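Local atomic coordinates of serine-rich Repeat Adhesion Glycoprotein (Srr1) (Streptococcus agalactiae, PDB entry 4MBO), a protein that probably binds fibrinogen at the bacterial surface, as a serine-rich repeat adhesin of a streptococcus. Residues K238-S243 and P251-V256; I271-N276 and Y284-K289. One frame throughout, in Å; residues are numbered along the deposited sequence. Where two conformers were deposited one is given.

Contact 1: K238-S243 and P251-V256; sequences KNLTDS and PEFEDV
Asn-239 and Glu-252 meet side chain to side chain, crossing at about a right angle. Both point toward the facing segment. In Glu-252, CB lies against the amide of Asn-239, 3.6 Å from its ND2. CG of Glu-252 sits beside the amide oxygen, 3.7 Å from OD1 of Asn-239. The chain then bends at chi2 (-55°), which folds the carboxylate back beside the amide, the two planes 29° apart. At the tip, OE1 of Glu-252 makes no direct hydrogen bond across the contact. A water joins the segments instead. It donates to OE1 of Glu-252 at 2.8 Å. It accepts from ND2 of Asn-239 at 2.9 Å and from NZ of Lys-238 at 2.8 Å. NZ of Lys-238 stays 5.1 Å from OE1 of Glu-252, so the opposite charges probably attract through the water and not by a direct salt bridge. The polar end of Asn-239 is held chiefly by Thr-235, and the water is an additional partner.

On the inner side, CD2 of Leu-240 approaches CE1 of Phe-253 at 4.3 Å, at the ring edge and near its plane. NE2 of Gln-246, in the intervening loop, donates a hydrogen bond to the backbone O of Asn-239. The contact lies across the base of the long loop that joins the antiparallel neighbours 229-235 and 254-255. Together they form a long-looped beta hairpin in the region that matches the C-terminal family of bacterial fibrinogen-binding adhesins.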
ATOM      1  N   LYS A 238     -11.842 -11.937 -11.249  0.50 20.13           N
ATOM      2  CA  LYS A 238     -10.531 -12.407 -11.711  0.50 21.48           C
ATOM      3  C   LYS A 238      -9.568 -11.243 -11.996  0.50 21.30           C
ATOM      4  O   LYS A 238      -8.365 -11.461 -12.204  0.50 22.18           O
ATOM      5  CB  LYS A 238     -10.662 -13.272 -12.964  0.50 23.73           C
ATOM      6  CG  LYS A 238     -10.923 -12.469 -14.215  0.50 25.86           C
ATOM      7  CD  LYS A 238     -10.912 -13.336 -15.462  0.50 28.96           C
ATOM      8  CE  LYS A 238     -11.017 -12.466 -16.694  0.50 30.90           C
ATOM      9  NZ  LYS A 238     -12.242 -11.633 -16.607  0.50 31.49           N
ATOM     10  N   ASN A 239     -10.094 -10.023 -12.039  1.00 19.88           N
ATOM     11  CA  ASN A 239      -9.266  -8.832 -12.252  1.00 20.46           C
ATOM     12  C   ASN A 239      -8.836  -8.122 -10.967  1.00 21.14           C
ATOM     13  O   ASN A 239      -8.071  -7.153 -11.034  1.00 22.42           O
ATOM     14  CB  ASN A 239     -10.021  -7.838 -13.123  1.00 21.78           C
ATOM     15  CG  ASN A 239     -10.318  -8.385 -14.487  1.00 23.88           C
ATOM     16  OD1 ASN A 239      -9.423  -8.886 -15.151  1.00 25.55           O
ATOM     17  ND2 ASN A 239     -11.585  -8.307 -14.926  1.00 26.03           N
ATOM     18  N   LEU A 240      -9.328  -8.595  -9.829  1.00 19.39           N
ATOM     19  CA  LEU A 240      -9.062  -7.939  -8.562  1.00 18.48           C
ATOM     20  C   LEU A 240      -7.753  -8.422  -7.929  1.00 18.48           C
ATOM     21  O   LEU A 240      -7.418  -9.616  -7.979  1.00 22.93           O
ATOM     22  CB  LEU A 240     -10.187  -8.201  -7.570  1.00 17.92           C
ATOM     23  CG  LEU A 240     -11.565  -7.677  -7.989  1.00 18.73           C
ATOM     24  CD1 LEU A 240     -12.572  -8.156  -6.957  1.00 20.08           C
ATOM     25  CD2 LEU A 240     -11.621  -6.168  -8.120  1.00 19.44           C
ATOM     26  N   THR A 241      -7.029  -7.486  -7.334  1.00 18.53           N
ATOM     27  CA  THR A 241      -5.823  -7.808  -6.577  1.00 17.89           C
ATOM     28  C   THR A 241      -6.197  -7.821  -5.085  1.00 18.68           C
ATOM     29  O   THR A 241      -7.311  -7.447  -4.696  1.00 20.84           O
ATOM     30  CB  THR A 241      -4.721  -6.741  -6.813  1.00 18.39           C
ATOM     31  OG1 THR A 241      -5.186  -5.466  -6.319  1.00 19.65           O
ATOM     32  CG2 THR A 241      -4.360  -6.682  -8.270  1.00 20.43           C
ATOM     33  N   ASP A 242      -5.274  -8.241  -4.229  1.00 17.28           N
ATOM     34  CA  ASP A 242      -5.489  -8.238  -2.801  1.00 16.55           C
ATOM     35  C   ASP A 242      -5.023  -6.903  -2.181  1.00 16.46           C
ATOM     36  O   ASP A 242      -5.545  -6.454  -1.155  1.00 16.72           O
ATOM     37  CB  ASP A 242      -4.749  -9.422  -2.160  1.00 17.34           C
ATOM     38  CG  ASP A 242      -5.241 -10.800  -2.654  1.00 18.58           C
ATOM     39  OD1 ASP A 242      -6.459 -10.948  -2.956  1.00 20.30           O
ATOM     40  OD2 ASP A 242      -4.409 -11.720  -2.738  1.00 19.36           O
ATOM     41  N   SER A 243      -4.010  -6.258  -2.780  1.00 16.24           N
ATOM     42  CA  SER A 243      -3.575  -4.949  -2.267  1.00 15.91           C
ATOM     43  C   SER A 243      -4.527  -3.832  -2.631  1.00 15.04           C
ATOM     44  O   SER A 243      -4.537  -2.799  -1.977  1.00 15.65           O
ATOM     45  CB  SER A 243      -2.207  -4.554  -2.826  1.00 16.65           C
ATOM     46  OG  SER A 243      -2.335  -4.277  -4.205  1.00 15.90           O
ATOM     47  N   PRO A 251      -9.356  -1.268 -19.182  1.00 31.41           N
ATOM     48  CA  PRO A 251     -10.565  -1.776 -19.842  1.00 31.96           C
ATOM     49  C   PRO A 251     -11.369  -2.795 -19.027  1.00 29.93           C
ATOM     50  O   PRO A 251     -12.552  -3.019 -19.299  1.00 28.51           O
ATOM     51  CB  PRO A 251     -10.016  -2.474 -21.091  1.00 34.64           C
ATOM     52  CG  PRO A 251      -8.697  -1.842 -21.347  1.00 34.27           C
ATOM     53  CD  PRO A 251      -8.148  -1.509 -19.999  1.00 32.66           C
ATOM     54  N   GLU A 252     -10.746  -3.404 -18.020  1.00 27.74           N
ATOM     55  CA  GLU A 252     -11.431  -4.409 -17.232  1.00 29.41           C
ATOM     56  C   GLU A 252     -12.396  -3.801 -16.226  1.00 24.37           C
ATOM     57  O   GLU A 252     -13.211  -4.521 -15.663  1.00 25.78           O
ATOM     58  CB  GLU A 252     -10.419  -5.281 -16.502  1.00 33.29           C
ATOM     59  CG  GLU A 252      -9.339  -5.890 -17.398  1.00 39.49           C
ATOM     60  CD  GLU A 252      -9.878  -6.686 -18.580  1.00 48.92           C
ATOM     61  OE1 GLU A 252     -11.068  -7.094 -18.560  1.00 55.19           O
ATOM     62  OE2 GLU A 252      -9.090  -6.919 -19.540  1.00 56.24           O
ATOM     63  N   PHE A 253     -12.298  -2.490 -16.003  1.00 21.92           N
ATOM     64  CA  PHE A 253     -13.172  -1.792 -15.040  1.00 21.03           C
ATOM     65  C   PHE A 253     -14.130  -0.848 -15.740  1.00 21.23           C
ATOM     66  O   PHE A 253     -13.748  -0.167 -16.692  1.00 23.39           O
ATOM     67  CB  PHE A 253     -12.350  -0.981 -14.032  1.00 20.75           C
ATOM     68  CG  PHE A 253     -11.575  -1.825 -13.061  1.00 21.77           C
ATOM     69  CD1 PHE A 253     -12.148  -2.232 -11.878  1.00 20.60           C
ATOM     70  CD2 PHE A 253     -10.275  -2.203 -13.332  1.00 25.29           C
ATOM     71  CE1 PHE A 253     -11.458  -3.001 -10.973  1.00 21.88           C
ATOM     72  CE2 PHE A 253      -9.561  -2.976 -12.421  1.00 24.95           C
ATOM     73  CZ  PHE A 253     -10.152  -3.386 -11.256  1.00 22.93           C
ATOM     74  N   GLU A 254     -15.389  -0.872 -15.319  1.00 19.99           N
ATOM     75  CA  GLU A 254     -16.394   0.028 -15.847  1.00 20.03           C
ATOM     76  C   GLU A 254     -16.832   0.914 -14.719  1.00 18.73           C
ATOM     77  O   GLU A 254     -17.158   0.414 -13.642  1.00 18.57           O
ATOM     78  CB  GLU A 254     -17.614  -0.777 -16.317  1.00 21.33           C
ATOM     79  CG  GLU A 254     -18.673   0.089 -16.916  1.00 22.49           C
ATOM     80  CD  GLU A 254     -19.904  -0.673 -17.365  1.00 25.34           C
ATOM     81  OE1 GLU A 254     -20.125  -1.867 -16.974  1.00 25.20           O
ATOM     82  OE2 GLU A 254     -20.684  -0.037 -18.092  1.00 24.02           O
ATOM     83  N   ASP A 255     -16.923   2.206 -14.972  1.00 18.29           N
ATOM     84  CA  ASP A 255     -17.382   3.142 -13.936  1.00 18.38           C
ATOM     85  C   ASP A 255     -18.921   3.179 -13.895  1.00 18.66           C
ATOM     86  O   ASP A 255     -19.573   3.589 -14.865  1.00 20.25           O
ATOM     87  CB  ASP A 255     -16.816   4.522 -14.204  1.00 19.30           C
ATOM     88  CG  ASP A 255     -17.002   5.476 -13.052  1.00 20.46           C
ATOM     89  OD1 ASP A 255     -18.110   5.543 -12.487  1.00 19.92           O
ATOM     90  OD2 ASP A 255     -16.011   6.196 -12.763  1.00 22.25           O
ATOM     91  N   VAL A 256     -19.471   2.700 -12.800  1.00 17.06           N
ATOM     92  CA  VAL A 256     -20.942   2.660 -12.582  1.00 16.36           C
ATOM     93  C   VAL A 256     -21.381   3.597 -11.449  1.00 17.07           C
ATOM     94  O   VAL A 256     -22.494   3.502 -10.933  1.00 18.27           O
ATOM     95  CB  VAL A 256     -21.413   1.213 -12.318  1.00 15.98           C
ATOM     96  CG1 VAL A 256     -21.104   0.309 -13.498  1.00 16.70           C
ATOM     97  CG2 VAL A 256     -20.757   0.652 -11.060  1.00 15.10           C
TER
HETATM   98  O   HOH W   1     -12.752  -9.038 -17.499  1.00 42.31           O

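Contact 2: I271-N276 and Y284-K289; sequences IDWKTN and YVVLVK
Trp-273 lies over Tyr-284 in an offset stack. The six-membered ring of the tryptophan and the tyrosine ring have centroids 4.5 Å apart and planes only 11° from parallel. CZ3 of Trp-273 is the leading atom, 3.7 Å from CG of Tyr-284. With CG anti to the carbonyl carbon in both residues (chi1 -63° and -62°), the side chains slide past each other in opposite directions. CH2 of Trp-273 reaches CB of Tyr-284 while CE3 lies by CE2.

CG2 of Ile-271 lies 3.8 Å above the opposite face of the indole, toward its rim. The second branch of Ile-271 runs out through CG1, and its CD1 meets CG2 of Val-286 tip to tip at 3.9 Å. That valine methyl, anti to its carbonyl carbon, also touches the indole edge, 4.0 Å from CH2 of Trp-273. NE1 of Trp-273 is hydrogen-bonded to OG1 of Thr-211, and Tyr-260 packs edge-to-face with both rings.

Past Ile-271 the backbone bends in an Asx turn. OD1 of Asp-272 accepts from N of Lys-274 at 2.8 Å, from above the carboxylate plane, and also takes ND2 of Asn-208. Strand 269-272 and the residue just after it meet strand 283-290 of a different sheet without backbone pairing, as in a beta-sandwich core.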
ATOM      1  N   ILE A 271     -24.925   2.423   0.231  1.00 12.63           N
ATOM      2  CA  ILE A 271     -25.128   2.126  -1.181  1.00 13.32           C
ATOM      3  C   ILE A 271     -26.112   0.987  -1.333  1.00 14.54           C
ATOM      4  O   ILE A 271     -25.844  -0.115  -0.874  1.00 15.04           O
ATOM      5  CB  ILE A 271     -23.812   1.692  -1.862  1.00 14.05           C
ATOM      6  CG1 ILE A 271     -22.789   2.816  -1.744  1.00 15.32           C
ATOM      7  CG2 ILE A 271     -24.060   1.381  -3.325  1.00 15.34           C
ATOM      8  CD1 ILE A 271     -21.342   2.361  -1.959  1.00 16.43           C
ATOM      9  N   ASP A 272     -27.240   1.252  -2.004  1.00 15.46           N
ATOM     10  CA  ASP A 272     -28.253   0.232  -2.326  1.00 16.06           C
ATOM     11  C   ASP A 272     -27.847  -0.390  -3.672  1.00 16.12           C
ATOM     12  O   ASP A 272     -27.743   0.324  -4.677  1.00 16.65           O
ATOM     13  CB  ASP A 272     -29.598   0.941  -2.489  1.00 18.23           C
ATOM     14  CG  ASP A 272     -30.765   0.020  -2.778  1.00 19.94           C
ATOM     15  OD1 ASP A 272     -30.613  -1.202  -3.016  1.00 19.92           O
ATOM     16  OD2 ASP A 272     -31.910   0.595  -2.809  1.00 22.74           O
ATOM     17  N   TRP A 273     -27.579  -1.692  -3.681  1.00 15.33           N
ATOM     18  CA  TRP A 273     -27.210  -2.379  -4.927  1.00 15.22           C
ATOM     19  C   TRP A 273     -28.406  -2.659  -5.841  1.00 17.54           C
ATOM     20  O   TRP A 273     -28.234  -3.172  -6.944  1.00 17.83           O
ATOM     21  CB  TRP A 273     -26.379  -3.614  -4.659  1.00 15.27           C
ATOM     22  CG  TRP A 273     -25.071  -3.287  -4.007  1.00 14.43           C
ATOM     23  CD1 TRP A 273     -24.686  -3.648  -2.752  1.00 15.00           C
ATOM     24  CD2 TRP A 273     -23.965  -2.559  -4.578  1.00 14.06           C
ATOM     25  NE1 TRP A 273     -23.411  -3.202  -2.506  1.00 14.96           N
ATOM     26  CE2 TRP A 273     -22.973  -2.476  -3.590  1.00 13.87           C
ATOM     27  CE3 TRP A 273     -23.748  -1.917  -5.801  1.00 15.07           C
ATOM     28  CZ2 TRP A 273     -21.757  -1.816  -3.798  1.00 14.28           C
ATOM     29  CZ3 TRP A 273     -22.533  -1.238  -6.000  1.00 14.53           C
ATOM     30  CH2 TRP A 273     -21.564  -1.211  -5.009  1.00 14.38           C
ATOM     31  N   LYS A 274     -29.593  -2.344  -5.351  1.00 17.85           N
ATOM     32  CA  LYS A 274     -30.828  -2.388  -6.178  1.00 20.46           C
ATOM     33  C   LYS A 274     -31.217  -3.777  -6.638  1.00 22.04           C
ATOM     34  O   LYS A 274     -31.938  -3.933  -7.658  1.00 23.17           O
ATOM     35  CB  LYS A 274     -30.714  -1.484  -7.392  1.00 22.60           C
ATOM     36  CG  LYS A 274     -30.289  -0.065  -7.112  1.00 25.88           C
ATOM     37  CD  LYS A 274     -30.332   0.732  -8.398  1.00 30.85           C
ATOM     38  CE  LYS A 274     -29.609   2.054  -8.291  1.00 35.96           C
ATOM     39  NZ  LYS A 274     -30.083   2.952  -7.200  1.00 40.75           N
ATOM     40  N   THR A 275     -30.787  -4.773  -5.879  1.00 19.53           N
ATOM     41  CA  THR A 275     -31.081  -6.181  -6.151  1.00 20.08           C
ATOM     42  C   THR A 275     -30.816  -7.004  -4.940  1.00 19.95           C
ATOM     43  O   THR A 275     -30.084  -6.573  -4.046  1.00 18.95           O
ATOM     44  CB  THR A 275     -30.224  -6.739  -7.324  1.00 22.40           C
ATOM     45  OG1 THR A 275     -30.600  -8.111  -7.595  1.00 25.36           O
ATOM     46  CG2 THR A 275     -28.739  -6.646  -7.005  1.00 22.66           C
ATOM     47  N   ASN A 276     -31.470  -8.173  -4.854  1.00 20.83           N
ATOM     48  CA  ASN A 276     -31.156  -9.109  -3.801  1.00 22.06           C
ATOM     49  C   ASN A 276     -30.154 -10.207  -4.265  1.00 21.42           C
ATOM     50  O   ASN A 276     -29.814 -11.097  -3.498  1.00 21.41           O
ATOM     51  CB  ASN A 276     -32.435  -9.770  -3.276  1.00 23.67           C
ATOM     52  CG  ASN A 276     -33.037 -10.709  -4.287  1.00 27.77           C
ATOM     53  OD1 ASN A 276     -33.122 -10.380  -5.464  1.00 27.38           O
ATOM     54  ND2 ASN A 276     -33.396 -11.904  -3.851  1.00 31.03           N
ATOM     55  N   TYR A 284     -17.868  -5.410  -7.460  1.00 14.57           N
ATOM     56  CA  TYR A 284     -17.789  -3.964  -7.470  1.00 15.11           C
ATOM     57  C   TYR A 284     -16.637  -3.517  -6.583  1.00 15.36           C
ATOM     58  O   TYR A 284     -16.247  -4.208  -5.649  1.00 15.46           O
ATOM     59  CB  TYR A 284     -19.067  -3.296  -6.966  1.00 15.48           C
ATOM     60  CG  TYR A 284     -20.285  -3.582  -7.803  1.00 15.88           C
ATOM     61  CD1 TYR A 284     -20.492  -2.927  -9.001  1.00 17.36           C
ATOM     62  CD2 TYR A 284     -21.210  -4.517  -7.399  1.00 17.04           C
ATOM     63  CE1 TYR A 284     -21.579  -3.198  -9.799  1.00 19.44           C
ATOM     64  CE2 TYR A 284     -22.331  -4.774  -8.162  1.00 19.06           C
ATOM     65  CZ  TYR A 284     -22.510  -4.122  -9.359  1.00 20.88           C
ATOM     66  OH  TYR A 284     -23.622  -4.407 -10.134  1.00 23.65           O
ATOM     67  N   VAL A 285     -16.049  -2.385  -6.934  1.00 14.61           N
ATOM     68  CA  VAL A 285     -15.011  -1.760  -6.138  1.00 14.09           C
ATOM     69  C   VAL A 285     -15.510  -0.342  -5.833  1.00 14.64           C
ATOM     70  O   VAL A 285     -15.840   0.426  -6.735  1.00 16.29           O
ATOM     71  CB  VAL A 285     -13.687  -1.727  -6.869  1.00 16.27           C
ATOM     72  CG1 VAL A 285     -12.649  -1.076  -5.999  1.00 16.69           C
ATOM     73  CG2 VAL A 285     -13.264  -3.132  -7.294  1.00 17.45           C
ATOM     74  N   VAL A 286     -15.559   0.003  -4.550  1.00 13.70           N
ATOM     75  CA  VAL A 286     -15.951   1.326  -4.106  1.00 14.03           C
ATOM     76  C   VAL A 286     -14.709   2.023  -3.569  1.00 13.61           C
ATOM     77  O   VAL A 286     -14.074   1.537  -2.602  1.00 13.89           O
ATOM     78  CB  VAL A 286     -17.020   1.293  -3.009  1.00 14.08           C
ATOM     79  CG1 VAL A 286     -17.324   2.731  -2.585  1.00 14.53           C
ATOM     80  CG2 VAL A 286     -18.258   0.555  -3.485  1.00 14.87           C
ATOM     81  N   LEU A 287     -14.305   3.125  -4.186  1.00 14.09           N
ATOM     82  CA  LEU A 287     -13.148   3.869  -3.735  1.00 14.85           C
ATOM     83  C   LEU A 287     -13.627   5.102  -3.004  1.00 15.92           C
ATOM     84  O   LEU A 287     -14.425   5.869  -3.539  1.00 16.97           O
ATOM     85  CB  LEU A 287     -12.260   4.282  -4.887  1.00 16.96           C
ATOM     86  CG  LEU A 287     -11.694   3.144  -5.750  1.00 17.63           C
ATOM     87  CD1 LEU A 287     -12.623   2.756  -6.870  1.00 18.95           C
ATOM     88  CD2 LEU A 287     -10.365   3.625  -6.310  1.00 22.27           C
ATOM     89  N   VAL A 288     -13.193   5.265  -1.770  1.00 14.23           N
ATOM     90  CA  VAL A 288     -13.529   6.425  -0.943  1.00 15.12           C
ATOM     91  C   VAL A 288     -12.251   7.183  -0.589  1.00 16.60           C
ATOM     92  O   VAL A 288     -11.349   6.614   0.056  1.00 18.20           O
ATOM     93  CB  VAL A 288     -14.262   5.992   0.335  1.00 15.99           C
ATOM     94  CG1 VAL A 288     -14.464   7.163   1.301  1.00 17.51           C
ATOM     95  CG2 VAL A 288     -15.579   5.319  -0.005  1.00 16.20           C
ATOM     96  N   LYS A 289     -12.159   8.430  -1.034  0.70 16.98           N
ATOM     97  CA  LYS A 289     -11.023   9.274  -0.657  0.70 18.16           C
ATOM     98  C   LYS A 289     -11.539  10.318   0.310  0.70 18.76           C
ATOM     99  O   LYS A 289     -12.547  10.988   0.043  0.70 18.04           O
ATOM    100  CB  LYS A 289     -10.373   9.952  -1.856  0.70 21.71           C
ATOM    101  CG  LYS A 289      -9.129  10.733  -1.470  0.70 25.73           C
ATOM    102  CD  LYS A 289      -8.435  11.403  -2.644  0.70 28.80           C
ATOM    103  CE  LYS A 289      -7.749  10.404  -3.555  0.70 31.45           C
ATOM    104  NZ  LYS A 289      -6.993  11.103  -4.635  0.70 35.96           N
TER

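Overall arrangement
From the N terminus, strand 229-235 leads into 238-243. Contact 1 closes the loop that returns the chain to strand 254-255. The chain then passes through strands 262-264 and 269-272. Contact 2 closes the next excursion, which includes the short strand 277-278 and comes back as strand 283-290. The two closures follow in series, neither enclosing nor crossing the other, with centres about 14 Å apart. They touch on strand 283-290. Leu-240 and Phe-253 meet it at Val-285, whose side chain points away from 271-276. Val-256 reaches Tyr-284, whose side chain points toward 271-276.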